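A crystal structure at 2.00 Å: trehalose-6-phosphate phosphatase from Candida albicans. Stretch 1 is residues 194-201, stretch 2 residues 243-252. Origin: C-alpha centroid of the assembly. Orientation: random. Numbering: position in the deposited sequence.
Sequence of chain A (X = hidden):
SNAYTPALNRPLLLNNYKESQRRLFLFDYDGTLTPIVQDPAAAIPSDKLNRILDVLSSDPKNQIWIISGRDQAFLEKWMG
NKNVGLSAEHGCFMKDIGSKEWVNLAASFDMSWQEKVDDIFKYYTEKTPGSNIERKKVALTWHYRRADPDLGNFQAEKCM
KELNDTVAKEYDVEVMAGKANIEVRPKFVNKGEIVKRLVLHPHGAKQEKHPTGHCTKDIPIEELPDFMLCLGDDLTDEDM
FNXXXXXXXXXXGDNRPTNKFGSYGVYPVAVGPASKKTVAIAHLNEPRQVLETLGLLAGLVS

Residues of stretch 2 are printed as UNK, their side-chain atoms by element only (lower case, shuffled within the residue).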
ATOM      1  N   ILE A 194      -1.897   5.242  -7.931  1.00 28.20           N
ATOM      2  CA  ILE A 194      -0.693   4.497  -8.292  1.00 30.98           C
ATOM      3  C   ILE A 194      -1.082   3.184  -8.967  1.00 29.08           C
ATOM      4  O   ILE A 194      -0.537   2.822 -10.016  1.00 30.48           O
ATOM      5  CB  ILE A 194       0.208   4.199  -7.048  1.00 29.82           C
ATOM      6  CG1 ILE A 194       0.567   5.488  -6.308  1.00 31.89           C
ATOM      7  CG2 ILE A 194       1.485   3.466  -7.445  1.00 28.79           C
ATOM      8  CD1 ILE A 194       1.383   6.469  -7.143  1.00 29.88           C
ATOM      9  N   VAL A 195      -2.019   2.469  -8.352  1.00 25.86           N
ATOM     10  CA  VAL A 195      -2.439   1.183  -8.871  1.00 26.22           C
ATOM     11  C   VAL A 195      -3.063   1.347 -10.271  1.00 31.15           C
ATOM     12  O   VAL A 195      -2.769   0.571 -11.185  1.00 28.43           O
ATOM     13  CB  VAL A 195      -3.430   0.502  -7.914  1.00 28.50           C
ATOM     14  CG1 VAL A 195      -4.094  -0.663  -8.605  1.00 27.42           C
ATOM     15  CG2 VAL A 195      -2.682   0.042  -6.653  1.00 24.82           C
ATOM     16  N   LYS A 196      -3.885   2.380 -10.441  1.00 28.07           N
ATOM     17  CA  LYS A 196      -4.457   2.689 -11.761  1.00 34.12           C
ATOM     18  C   LYS A 196      -3.354   2.955 -12.798  1.00 34.13           C
ATOM     19  O   LYS A 196      -3.419   2.459 -13.926  1.00 35.40           O
ATOM     20  CB  LYS A 196      -5.411   3.887 -11.666  1.00 34.18           C
ATOM     21  CG  LYS A 196      -6.015   4.339 -12.992  1.00 43.02           C
ATOM     22  CD  LYS A 196      -7.195   5.302 -12.768  1.00 45.34           C
ATOM     23  CE  LYS A 196      -6.732   6.688 -12.324  1.00 50.29           C
ATOM     24  NZ  LYS A 196      -7.870   7.584 -11.935  1.00 54.50           N
ATOM     25  N   ARG A 197      -2.334   3.717 -12.412  1.00 31.82           N
ATOM     26  CA  ARG A 197      -1.256   4.048 -13.339  1.00 36.00           C
ATOM     27  C   ARG A 197      -0.409   2.840 -13.718  1.00 35.37           C
ATOM     28  O   ARG A 197       0.224   2.830 -14.779  1.00 34.62           O
ATOM     29  CB  ARG A 197      -0.361   5.138 -12.754  1.00 36.15           C
ATOM     30  CG  ARG A 197      -1.005   6.514 -12.779  1.00 39.36           C
ATOM     31  CD  ARG A 197      -0.140   7.497 -12.021  1.00 39.66           C
ATOM     32  NE  ARG A 197      -0.767   8.810 -11.909  1.00 43.59           N
ATOM     33  CZ  ARG A 197      -0.177   9.930 -12.310  1.00 40.67           C
ATOM     34  NH1 ARG A 197       1.037   9.875 -12.836  1.00 41.03           N
ATOM     35  NH2 ARG A 197      -0.789  11.097 -12.180  1.00 40.54           N
ATOM     36  N   LEU A 198      -0.415   1.824 -12.861  1.00 30.28           N
ATOM     37  CA  LEU A 198       0.407   0.634 -13.071  1.00 32.90           C
ATOM     38  C   LEU A 198      -0.347  -0.463 -13.789  1.00 32.12           C
ATOM     39  O   LEU A 198       0.226  -1.195 -14.599  1.00 33.39           O
ATOM     40  CB  LEU A 198       0.932   0.105 -11.740  1.00 28.63           C
ATOM     41  CG  LEU A 198       1.968   0.977 -11.035  1.00 31.86           C
ATOM     42  CD1 LEU A 198       2.327   0.402  -9.655  1.00 29.27           C
ATOM     43  CD2 LEU A 198       3.236   1.158 -11.901  1.00 34.42           C
ATOM     44  N   VAL A 199      -1.634  -0.584 -13.474  1.00 31.40           N
ATOM     45  CA  VAL A 199      -2.473  -1.619 -14.054  1.00 30.77           C
ATOM     46  C   VAL A 199      -2.941  -1.236 -15.459  1.00 35.91           C
ATOM     47  O   VAL A 199      -2.818  -2.019 -16.403  1.00 40.01           O
ATOM     48  CB  VAL A 199      -3.690  -1.896 -13.163  1.00 33.52           C
ATOM     49  CG1 VAL A 199      -4.754  -2.695 -13.910  1.00 32.04           C
ATOM     50  CG2 VAL A 199      -3.258  -2.599 -11.885  1.00 31.58           C
ATOM     51  N   LEU A 200      -3.476  -0.030 -15.598  1.00 34.23           N
ATOM     52  CA  LEU A 200      -3.966   0.412 -16.901  1.00 37.36           C
ATOM     53  C   LEU A 200      -2.814   1.015 -17.671  1.00 35.42           C
ATOM     54  O   LEU A 200      -2.769   2.225 -17.892  1.00 37.46           O
ATOM     55  CB  LEU A 200      -5.100   1.420 -16.748  1.00 33.42           C
ATOM     56  CG  LEU A 200      -6.329   0.892 -16.008  1.00 35.30           C
ATOM     57  CD1 LEU A 200      -7.351   2.001 -15.871  1.00 35.68           C
ATOM     58  CD2 LEU A 200      -6.932  -0.330 -16.709  1.00 38.22           C
ATOM     59  N   HIS A 201      -1.895   0.154 -18.087  1.00 33.80           N
ATOM     60  CA  HIS A 201      -0.600   0.580 -18.613  1.00 34.80           C
ATOM     61  C   HIS A 201       0.052  -0.625 -19.283  1.00 39.79           C
ATOM     62  O   HIS A 201      -0.096  -1.750 -18.806  1.00 37.73           O
ATOM     63  CB  HIS A 201       0.282   1.124 -17.478  1.00 38.61           C
ATOM     64  CG  HIS A 201       1.433   1.966 -17.937  1.00 38.30           C
ATOM     65  ND1 HIS A 201       1.272   3.250 -18.413  1.00 41.36           N
ATOM     66  CD2 HIS A 201       2.766   1.722 -17.956  1.00 39.28           C
ATOM     67  CE1 HIS A 201       2.454   3.752 -18.728  1.00 43.10           C
ATOM     68  NE2 HIS A 201       3.379   2.847 -18.454  1.00 39.49           N
ATOM     69  N   UNK A 243      -9.420   0.558  -6.131  1.00 31.59           N
ATOM     70  CA  UNK A 243      -9.036   0.785  -7.529  1.00 32.83           C
ATOM     71  C   UNK A 243      -9.074  -0.509  -8.321  1.00 32.21           C
ATOM     72  O   UNK A 243      -9.563  -0.529  -9.456  1.00 32.10           O
ATOM     73  o   UNK A 243      -7.712   2.788  -7.321  1.00 41.11           O
ATOM     74  c   UNK A 243      -7.644   1.420  -7.657  1.00 31.67           C
ATOM     75  N   UNK A 244      -8.558  -1.583  -7.730  1.00 26.85           N
ATOM     76  CA  UNK A 244      -8.609  -2.880  -8.402  1.00 29.77           C
ATOM     77  C   UNK A 244     -10.033  -3.384  -8.629  1.00 30.68           C
ATOM     78  O   UNK A 244     -10.333  -3.937  -9.689  1.00 30.95           O
ATOM     79  c   UNK A 244      -5.710  -4.816  -6.757  1.00 28.27           C
ATOM     80  c   UNK A 244      -5.828  -4.047  -9.137  1.00 27.58           C
ATOM     81  c   UNK A 244      -6.317  -3.808  -7.704  1.00 27.47           C
ATOM     82  c   UNK A 244      -7.829  -3.924  -7.613  1.00 26.41           C
ATOM     83  N   UNK A 245     -10.904  -3.218  -7.638  1.00 30.51           N
ATOM     84  CA  UNK A 245     -12.304  -3.618  -7.810  1.00 32.35           C
ATOM     85  C   UNK A 245     -12.979  -2.842  -8.941  1.00 34.49           C
ATOM     86  O   UNK A 245     -13.730  -3.403  -9.736  1.00 38.28           O
ATOM     87  o   UNK A 245     -12.106  -5.465  -5.702  1.00 26.98           O
ATOM     88  n   UNK A 245     -12.871  -3.995  -4.171  1.00 28.54           N
ATOM     89  c   UNK A 245     -13.082  -3.422  -6.512  1.00 29.58           C
ATOM     90  c   UNK A 245     -12.647  -4.385  -5.423  1.00 33.22           C
ATOM     91  N   UNK A 246     -12.725  -1.543  -8.989  1.00 31.75           N
ATOM     92  CA  UNK A 246     -13.281  -0.694 -10.035  1.00 37.46           C
ATOM     93  C   UNK A 246     -12.783  -1.090 -11.424  1.00 36.61           C
ATOM     94  O   UNK A 246     -13.551  -1.132 -12.381  1.00 35.49           O
ATOM     95  o   UNK A 246     -14.047   3.304  -7.340  1.00 59.03           O
ATOM     96  c   UNK A 246     -13.323   2.715  -8.173  1.00 49.67           C
ATOM     97  o   UNK A 246     -12.366   3.263  -8.775  1.00 44.08           O
ATOM     98  c   UNK A 246     -13.628   1.259  -8.468  1.00 39.97           C
ATOM     99  c   UNK A 246     -12.945   0.761  -9.734  1.00 37.88           C
ATOM    100  N   UNK A 247     -11.495  -1.393 -11.534  1.00 33.18           N
ATOM    101  CA  UNK A 247     -10.939  -1.812 -12.811  1.00 36.50           C
ATOM    102  C   UNK A 247     -11.544  -3.153 -13.240  1.00 38.85           C
ATOM    103  O   UNK A 247     -11.922  -3.338 -14.402  1.00 39.21           O
ATOM    104  c   UNK A 247      -8.862  -2.644 -13.952  1.00 36.39           C
ATOM    105  c   UNK A 247      -7.340  -0.447 -12.247  1.00 31.24           C
ATOM    106  c   UNK A 247      -8.818  -0.495 -12.662  1.00 30.22           C
ATOM    107  c   UNK A 247      -9.407  -1.905 -12.743  1.00 33.61           C
ATOM    108  N   UNK A 248     -11.665  -4.069 -12.287  1.00 34.89           N
ATOM    109  CA  UNK A 248     -12.260  -5.371 -12.548  1.00 37.76           C
ATOM    110  C   UNK A 248     -13.688  -5.221 -13.038  1.00 41.42           C
ATOM    111  O   UNK A 248     -14.088  -5.860 -14.013  1.00 42.52           O
ATOM    112  c   UNK A 248     -12.253  -6.227 -11.282  1.00 35.78           C
ATOM    113  o   UNK A 248     -11.685  -8.418 -12.043  1.00 38.74           O
ATOM    114  c   UNK A 248     -12.542  -7.688 -11.558  1.00 37.15           C
ATOM    115  n   UNK A 248     -13.762  -8.120 -11.252  1.00 39.39           N
ATOM    116  N   UNK A 249     -14.434  -4.331 -12.391  1.00 39.72           N
ATOM    117  CA  UNK A 249     -15.828  -4.123 -12.754  1.00 42.68           C
ATOM    118  C   UNK A 249     -15.919  -3.427 -14.118  1.00 44.95           C
ATOM    119  O   UNK A 249     -16.831  -3.696 -14.899  1.00 48.50           O
ATOM    120  c   UNK A 249     -18.761  -2.289 -10.980  1.00 54.05           C
ATOM    121  c   UNK A 249     -20.239  -2.184 -11.362  1.00 61.25           C
ATOM    122  c   UNK A 249     -18.015  -3.089 -12.030  1.00 47.98           C
ATOM    123  n   UNK A 249     -21.072  -1.547 -10.307  1.00 60.14           N
ATOM    124  c   UNK A 249     -16.561  -3.308 -11.690  1.00 42.77           C
ATOM    125  N   UNK A 250     -14.956  -2.556 -14.404  1.00 44.74           N
ATOM    126  CA  UNK A 250     -14.891  -1.870 -15.692  1.00 45.93           C
ATOM    127  C   UNK A 250     -14.673  -2.923 -16.777  1.00 50.41           C
ATOM    128  O   UNK A 250     -15.339  -2.909 -17.822  1.00 51.04           O
ATOM    129  n   UNK A 250     -14.085   1.037 -19.822  1.00 66.60           N
ATOM    130  c   UNK A 250     -14.595   0.797 -17.371  1.00 59.17           C
ATOM    131  c   UNK A 250     -14.248   1.735 -18.517  1.00 68.54           C
ATOM    132  c   UNK A 250     -13.762  -0.830 -15.698  1.00 44.20           C
ATOM    133  c   UNK A 250     -13.471  -0.173 -17.040  1.00 51.05           C
ATOM    134  N   UNK A 251     -13.747  -3.845 -16.520  1.00 43.06           N
ATOM    135  CA  UNK A 251     -13.500  -4.943 -17.447  1.00 44.00           C
ATOM    136  C   UNK A 251     -14.714  -5.870 -17.652  1.00 50.46           C
ATOM    137  O   UNK A 251     -14.904  -6.380 -18.756  1.00 52.26           O
ATOM    138  c   UNK A 251     -12.301  -5.759 -16.980  1.00 40.15           C
ATOM    139  c   UNK A 251     -10.988  -5.066 -17.209  1.00 42.41           C
ATOM    140  c   UNK A 251      -9.335  -6.317 -15.630  1.00 40.65           C
ATOM    141  c   UNK A 251     -10.746  -4.016 -18.052  1.00 43.62           C
ATOM    142  c   UNK A 251      -9.736  -5.372 -16.582  1.00 40.44           C
ATOM    143  c   UNK A 251      -8.019  -6.341 -15.236  1.00 37.15           C
ATOM    144  c   UNK A 251      -7.445  -4.488 -16.679  1.00 40.08           C
ATOM    145  c   UNK A 251      -8.781  -4.471 -17.088  1.00 40.58           C
ATOM    146  c   UNK A 251      -7.084  -5.429 -15.756  1.00 42.87           C
ATOM    147  n   UNK A 251      -9.419  -3.652 -17.981  1.00 42.41           N
ATOM    148  N   UNK A 252     -15.518  -6.111 -16.613  1.00 46.81           N
ATOM    149  CA  UNK A 252     -16.716  -6.957 -16.782  1.00 53.12           C
ATOM    150  C   UNK A 252     -17.933  -6.147 -17.261  1.00 56.96           C
ATOM    151  O   UNK A 252     -18.874  -6.718 -17.813  1.00 60.00           O
ATOM    152  n   UNK A 252     -18.456  -9.590 -11.759  1.00 59.21           N
ATOM    153  c   UNK A 252     -17.160  -6.934 -14.252  1.00 52.20           C
ATOM    154  c   UNK A 252     -17.060  -7.741 -15.510  1.00 48.53           C
ATOM    155  c   UNK A 252     -17.193  -7.837 -13.015  1.00 54.59           C
ATOM    156  c   UNK A 252     -18.468  -8.671 -12.940  1.00 58.99           C
TER

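Position 243 carries one carbon and then one oxygen, and its first carbon, CB, lies 4.2 Å from Val-195 CG1. This is the smallest hydroxyl side chain: Ser-243. Its CA-to-CB bond points toward stretch 1. This is also where the backbones come nearest, Ser-243 CA lying 6.5 Å from Lys-196 CA, and a short side chain suits so close an approach. The hydroxyl is hydrogen-bonded to a residue just beyond the stretches.

Position 244 has four carbons, forked at the second, with no heteroatom. One terminal carbon of the fork reaches Val-195 CG1 at 3.8 Å and Val-199 CG2 at 4.0 Å. That is leucine, Leu-244, and the carbon is CD2. Its CA-to-CB bond points sideways, but the end of the side chain comes nearer. The two valines stand one helical turn apart, and a branched apolar end suits the buried place beside them.

At 245, two carbons end in one oxygen and one nitrogen, an amide out of reach of stretch 1: Asn-245. A polar amide suits this partly exposed place outside the apolar contact, and its ND2 is satisfied elsewhere in the structure.

Position 246 shows three carbons, the last bearing two oxygens, and makes no contact with stretch 1. This carboxylate is Glu-246, which is exposed; a charged group is at home in such a place.

Position 247 again has four carbons, but the fork is at the first and one arm is two carbons long. The tip of the long arm lies 3.8 Å from Val-199 CG1 and 4.3 Å from Lys-196 CA, while the short arm's carbon lies 4.1 Å from Leu-200 CD2. The fork distinguishes isoleucine from leucine: Ile-247, with CD1 at the long tip and CG2 as the short arm. Its CA-to-CB bond points toward stretch 1, and it has more area covered than any other residue here. Branching at CB thus lets one residue meet neighbours with both arms.

At 248, two carbons again carry an oxygen and a nitrogen, out of reach of stretch 1, giving Asn-248, whose polar amide suits a partly exposed position. Position 249 has four carbons in a row ending in nitrogen and touches nothing on stretch 1: Lys-249. Position 250 has the same chain, also without contact: Lys-250. Both are exposed, where their charged ends can avoid the apolar contact; Lys-250 also touches a crystal neighbour.

Position 251 has one carbon followed by fused five- and six-membered rings of eight carbons and one nitrogen. Two six-membered-ring carbons approach stretch 1, one 4.0 Å from Val-199 CG1, the other 4.2 Å from Leu-200 CD2. Only tryptophan provides such rings: Trp-251, the carbons being CH2 and CZ2 respectively. Its CA-to-CB bond points toward stretch 1. The broad ring spans both neighbours, meeting them obliquely.

At 252, four carbons in a row and a terminal nitrogen, far from stretch 1, give Lys-252, an exposed residue whose long chain can keep its amine in solvent.

The contact is one of apolar packing, without a hydrogen bond between the stretches. The helix axes approach to 9.9 Å at 42°, and 311 Å² is buried in all. Residues 243, 247 and 251, spaced four apart, bring one side of their helix against Val-195, Val-199 and Leu-200; Leu-244 widens this strip, and the three lysines of stretch 2 lie outside it.

Stretch 2, residues 243-252: SLNEINKKWK
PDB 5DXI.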